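Local coordinates for solute-binding periplasmic protein of iron/siderophore ABC transporter (Yersinia pestis, PDB 6B2Y) that probably binds a chelated iron complex in the periplasm and hands it to an ABC transporter for uptake into the cell, at residues 289-293 against 305-309; 293-299 against 377-382. One frame throughout, in Å; residues are numbered along the deposited sequence.

Interaction 1 of 2, residues 289-293 against 305-309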
loop_
_atom_site.group_PDB
_atom_site.type_symbol
_atom_site.label_atom_id
_atom_site.label_comp_id
_atom_site.label_asym_id
_atom_site.label_seq_id
_atom_site.Cartn_x
_atom_site.Cartn_y
_atom_site.Cartn_z
ATOM N N PRO A 289 -2.750 -7.907 18.420
ATOM C CA PRO A 289 -1.905 -6.727 18.620
ATOM C C PRO A 289 -1.506 -6.087 17.300
ATOM O O PRO A 289 -1.566 -6.697 16.228
ATOM C CB PRO A 289 -0.688 -7.289 19.365
ATOM C CG PRO A 289 -0.629 -8.729 18.955
ATOM C CD PRO A 289 -2.060 -9.164 18.769
ATOM N N GLY A 290 -1.107 -4.827 17.384
ATOM C CA GLY A 290 -0.700 -4.064 16.217
ATOM C C GLY A 290 -1.200 -2.632 16.256
ATOM O O GLY A 290 -2.076 -2.262 17.032
ATOM N N VAL A 291 -0.624 -1.810 15.376
ATOM C CA VAL A 291 -1.018 -0.415 15.271
ATOM C C VAL A 291 -2.389 -0.319 14.607
ATOM O O VAL A 291 -2.672 -1.018 13.619
ATOM C CB VAL A 291 0.045 0.368 14.475
ATOM C CG1 VAL A 291 -0.371 1.815 14.314
ATOM C CG2 VAL A 291 1.409 0.269 15.170
ATOM N N VAL A 292 -3.240 0.546 15.145
ATOM C CA VAL A 292 -4.626 0.708 14.711
ATOM C C VAL A 292 -4.715 1.934 13.809
ATOM O O VAL A 292 -4.523 3.069 14.263
ATOM C CB VAL A 292 -5.568 0.828 15.922
ATOM C CG1 VAL A 292 -6.952 1.234 15.470
ATOM C CG2 VAL A 292 -5.606 -0.490 16.660
ATOM N N LEU A 293 -4.989 1.706 12.518
ATOM C CA LEU A 293 -5.070 2.755 11.509
ATOM C C LEU A 293 -6.032 2.308 10.423
ATOM O O LEU A 293 -6.201 1.104 10.197
ATOM C CB LEU A 293 -3.697 3.053 10.877
ATOM C CG LEU A 293 -2.594 3.564 11.796
ATOM C CD1 LEU A 293 -1.220 3.339 11.167
ATOM C CD2 LEU A 293 -2.822 5.026 12.104
ATOM N N SER A 305 -2.977 3.258 20.214
ATOM C CA SER A 305 -2.384 1.992 19.796
ATOM C C SER A 305 -0.880 2.115 19.546
ATOM O O SER A 305 -0.143 1.156 19.783
ATOM C CB SER A 305 -3.076 1.477 18.534
ATOM O OG SER A 305 -2.627 2.176 17.386
ATOM N N LEU A 306 -0.412 3.279 19.072
ATOM C CA LEU A 306 1.023 3.467 18.847
ATOM C C LEU A 306 1.789 3.453 20.170
ATOM O O LEU A 306 2.812 2.773 20.298
ATOM C CB LEU A 306 1.266 4.780 18.099
ATOM C CG LEU A 306 2.738 5.137 17.841
ATOM C CD1 LEU A 306 3.438 3.995 17.127
ATOM C CD2 LEU A 306 2.881 6.438 17.076
ATOM N N GLN A 307 1.281 4.186 21.174
ATOM C CA GLN A 307 1.862 4.172 22.520
ATOM C C GLN A 307 2.029 2.750 23.038
ATOM O O GLN A 307 3.059 2.419 23.639
ATOM C CB GLN A 307 0.987 4.993 23.477
ATOM C CG GLN A 307 0.999 6.488 23.214
ATOM C CD GLN A 307 2.409 7.035 23.125
ATOM O OE1 GLN A 307 3.308 6.574 23.830
ATOM N NE2 GLN A 307 2.616 8.009 22.242
ATOM N N LYS A 308 1.035 1.885 22.817
ATOM C CA LYS A 308 1.181 0.511 23.291
ATOM C C LYS A 308 2.265 -0.225 22.515
ATOM O O LYS A 308 3.050 -0.984 23.100
ATOM C CB LYS A 308 -0.148 -0.240 23.194
ATOM C CG LYS A 308 0.014 -1.757 23.259
ATOM C CD LYS A 308 -1.134 -2.428 24.017
ATOM C CE LYS A 308 -2.475 -1.784 23.699
ATOM N NZ LYS A 308 -3.613 -2.554 24.297
ATOM N N ILE A 309 2.324 -0.012 21.197
ATOM C CA ILE A 309 3.338 -0.674 20.380
ATOM C C ILE A 309 4.732 -0.214 20.790
ATOM O O ILE A 309 5.694 -0.993 20.769
ATOM C CB ILE A 309 3.057 -0.419 18.885
ATOM C CG1 ILE A 309 1.873 -1.272 18.423
ATOM C CG2 ILE A 309 4.287 -0.718 18.022
ATOM C CD1 ILE A 309 2.223 -2.737 18.307
#
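Ser305 and Ile309, one turn apart on helix 299-310, meet Gly290, Val291 and Val292 in a largely buried loop-to-helix contact held by one hydrogen bond and a small apolar patch. It lies in the mixed-sheet half of a periplasmic binding protein, where the chain leaves strand 275-280, runs through the loop of 289-293, and folds back as the helix. Ser305 carries the polar part: its OG accepts the backbone N-H of Val292 at 2.8 Å from Val292 N, nearly straight at 169°. Serine suits the spot because it is short enough to lie against the loop; its hydroxyl is also hydrogen-bonded to Ala302 O one turn back, so a single oxygen ties the loop backbone to the helix. A chi1 of 77°, with OG between the backbone N and the carbonyl carbon of its own residue, turns the hydroxyl onto Val292 N, while Ser305 CB rests against Val292 CG2 at 3.7 Å.

One turn on, Ile309 supplies the greasy half. Its side chain crosses that of Val291 at about a right angle, and Val291 CG2 comes within 3.6 Å of Ile309 CG1. The other methyl of Val291, CG1, turns toward the serine hydroxyl, so the two branches divide between the polar and apolar neighbours. Val291 also touches Ala278, and Ile309 touches Tyr276, both on strand 275-280, so the branched pair packs between helix, loop and sheet. Gly290 takes up backbone angles at which a CB would run into the carbonyl oxygen of Pro289, and glycine avoids that collision. The bare backbone here is met by the far end of the isoleucine, with Ile309 CD1 resting 3.8 Å from Gly290 CA.

Interaction 2 of 2, residues 293-299 against 377-382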
loop_
_atom_site.group_PDB
_atom_site.type_symbol
_atom_site.label_atom_id
_atom_site.label_comp_id
_atom_site.label_asym_id
_atom_site.label_seq_id
_atom_site.Cartn_x
_atom_site.Cartn_y
_atom_site.Cartn_z
ATOM N N LEU A 293 -4.989 1.706 12.518
ATOM C CA LEU A 293 -5.070 2.755 11.509
ATOM C C LEU A 293 -6.032 2.308 10.423
ATOM O O LEU A 293 -6.201 1.104 10.197
ATOM C CB LEU A 293 -3.697 3.053 10.877
ATOM C CG LEU A 293 -2.594 3.564 11.796
ATOM C CD1 LEU A 293 -1.220 3.339 11.167
ATOM C CD2 LEU A 293 -2.822 5.026 12.104
ATOM N N GLY A 294 -6.661 3.281 9.737
ATOM C CA GLY A 294 -7.524 2.990 8.611
ATOM C C GLY A 294 -8.740 3.903 8.556
ATOM O O GLY A 294 -8.856 4.878 9.293
ATOM N N ALA A 295 -9.676 3.554 7.661
ATOM C CA ALA A 295 -10.743 4.475 7.271
ATOM C C ALA A 295 -11.730 4.743 8.395
ATOM O O ALA A 295 -12.519 5.689 8.285
ATOM C CB ALA A 295 -11.488 3.938 6.047
ATOM N N GLN A 296 -11.704 3.945 9.461
ATOM C CA GLN A 296 -12.629 4.112 10.576
ATOM C C GLN A 296 -11.903 4.413 11.877
ATOM O O GLN A 296 -12.515 4.364 12.955
ATOM C CB GLN A 296 -13.502 2.862 10.732
ATOM C CG GLN A 296 -14.373 2.555 9.502
ATOM C CD GLN A 296 -15.170 1.272 9.656
ATOM O OE1 GLN A 296 -14.631 0.223 10.012
ATOM N NE2 GLN A 296 -16.475 1.358 9.408
ATOM N N VAL A 297 -10.617 4.736 11.813
ATOM C CA VAL A 297 -9.814 4.994 13.000
ATOM C C VAL A 297 -9.733 6.497 13.227
ATOM O O VAL A 297 -9.491 7.265 12.287
ATOM C CB VAL A 297 -8.411 4.377 12.857
ATOM C CG1 VAL A 297 -7.530 4.799 14.016
ATOM C CG2 VAL A 297 -8.536 2.865 12.799
ATOM N N THR A 298 -9.954 6.921 14.482
ATOM C CA THR A 298 -9.833 8.314 14.883
ATOM C C THR A 298 -8.408 8.614 15.317
ATOM O O THR A 298 -7.667 7.706 15.702
ATOM C CB THR A 298 -10.790 8.613 16.043
ATOM O OG1 THR A 298 -10.336 7.933 17.225
ATOM C CG2 THR A 298 -12.184 8.144 15.711
ATOM N N PRO A 299 -8.002 9.892 15.286
ATOM C CA PRO A 299 -6.673 10.244 15.814
ATOM C C PRO A 299 -6.408 9.671 17.193
ATOM O O PRO A 299 -5.336 9.101 17.418
ATOM C CB PRO A 299 -6.701 11.777 15.818
ATOM C CG PRO A 299 -7.600 12.123 14.669
ATOM C CD PRO A 299 -8.672 11.050 14.663
ATOM N N SER A 377 -11.794 9.484 5.044
ATOM C CA SER A 377 -12.163 9.364 6.443
ATOM C C SER A 377 -11.053 8.628 7.161
ATOM O O SER A 377 -10.216 7.978 6.536
ATOM C CB SER A 377 -13.495 8.629 6.616
ATOM O OG SER A 377 -13.430 7.345 6.023
ATOM N N GLY A 378 -11.054 8.743 8.480
ATOM C CA GLY A 378 -10.146 7.955 9.289
ATOM C C GLY A 378 -8.748 8.540 9.409
ATOM O O GLY A 378 -8.494 9.720 9.148
ATOM N N THR A 379 -7.827 7.670 9.811
ATOM C CA THR A 379 -6.482 8.061 10.219
ATOM C C THR A 379 -5.485 7.085 9.609
ATOM O O THR A 379 -5.522 5.889 9.913
ATOM C CB THR A 379 -6.365 8.060 11.744
ATOM O OG1 THR A 379 -7.366 8.926 12.300
ATOM C CG2 THR A 379 -4.973 8.499 12.189
ATOM N N TYR A 380 -4.575 7.593 8.781
ATOM C CA TYR A 380 -3.633 6.730 8.081
ATOM C C TYR A 380 -2.178 6.972 8.465
ATOM O O TYR A 380 -1.294 6.272 7.962
ATOM C CB TYR A 380 -3.812 6.898 6.569
ATOM C CG TYR A 380 -5.122 6.355 6.061
ATOM C CD1 TYR A 380 -6.271 7.143 6.052
ATOM C CD2 TYR A 380 -5.221 5.059 5.589
ATOM C CE1 TYR A 380 -7.478 6.652 5.566
ATOM C CE2 TYR A 380 -6.421 4.559 5.103
ATOM C CZ TYR A 380 -7.546 5.357 5.104
ATOM O OH TYR A 380 -8.743 4.846 4.622
ATOM N N TRP A 381 -1.905 7.933 9.342
ATOM C CA TRP A 381 -0.568 8.149 9.873
ATOM C C TRP A 381 -0.730 8.893 11.189
ATOM O O TRP A 381 -1.780 9.494 11.447
ATOM C CB TRP A 381 0.310 8.935 8.893
ATOM C CG TRP A 381 -0.340 10.158 8.354
ATOM C CD1 TRP A 381 -0.423 11.389 8.963
ATOM C CD2 TRP A 381 -1.003 10.292 7.093
ATOM N NE1 TRP A 381 -1.092 12.275 8.151
ATOM C CE2 TRP A 381 -1.460 11.628 6.999
ATOM C CE3 TRP A 381 -1.255 9.414 6.026
ATOM C CZ2 TRP A 381 -2.170 12.097 5.897
ATOM C CZ3 TRP A 381 -1.951 9.894 4.925
ATOM C CH2 TRP A 381 -2.399 11.220 4.867
ATOM N N ILE A 382 0.310 8.844 12.021
ATOM C CA ILE A 382 0.270 9.523 13.317
ATOM C C ILE A 382 1.682 9.638 13.874
ATOM O O ILE A 382 2.533 8.770 13.655
ATOM C CB ILE A 382 -0.680 8.789 14.300
ATOM C CG1 ILE A 382 -1.235 9.770 15.333
ATOM C CG2 ILE A 382 0.019 7.622 14.980
ATOM C CD1 ILE A 382 -2.423 10.546 14.835
#
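Thr379 lies against the loop of Leu293 to Pro299 and joins it through both its backbone and its hydroxyl, at the tight centre of this contact. Gly294 N donates to Thr379 O at 2.9 Å, and Thr379 N returns a bond to Gly294 O, giving a single antiparallel bridge of the hydrogen-bonded kind. Gly294 O also accepts Val297 N within its own loop, and the two donors come from opposite faces of its carbonyl plane. Thr379 OG1 reaches Val297 O at 2.7 Å from above the carbonyl plane, 46° out of it. The chi1 of -56° sets this hydroxyl beside the backbone N and leaves CG2 facing Leu293 CD2, so a threonine serves a carbonyl with one branch and a leucine with the other.

Gly294 to Val297 form a type I beta turn, which the segment leading into strand 381-383, the antiparallel edge of the mixed sheet, packs against. Gly378 fits closely here: its CA lies 3.1 Å from Val297 O, and a CB would collide with the turn. Gly294 C lies over one face of the Tyr380 ring, offset toward its rim, and the small methyl of Ala295 sits close against the tyrosine hydroxyl, with Ala295 CB 3.2 Å from Tyr380 OH. Trp330 meets the same tyrosine ring edge-to-face.

Toward solvent the packing thins. Ser377, partly exposed, still gives Ala295 O a hydroxyl bond in the carbonyl plane, on a lone pair. Gln296 points away from the facing segment, its polar side chain suited to an exposed turn. Thr298 is likewise exposed and N-caps the following helix, while the rigid ring of Pro299, well placed in a first helical turn, meets Thr379 OG1 through CD at 3.4 Å.

How the interactions relate
Interactions 1 and 2 use successive parts of the loop between strand 275-280 and helix 299-310, and share Leu293 at the point where one gives way to the other. Their centres lie 12 Å apart on the same side of the chain's centre. Along the sequence the segments alternate: 289-293, 293-299, 305-309, then 377-382 from near the C-terminus. The two sites touch directly, Val292 O against Val297 CG1 at 3.5 Å and Leu306 CD2 against Ile382 CG2 at 3.7 Å. Interaction 1 thus fastens the loop to its own helix, whereas interaction 2 joins it mainly to the residues that lead into the terminal strand 381-383, and both belong to the mixed-sheet half of this binding protein.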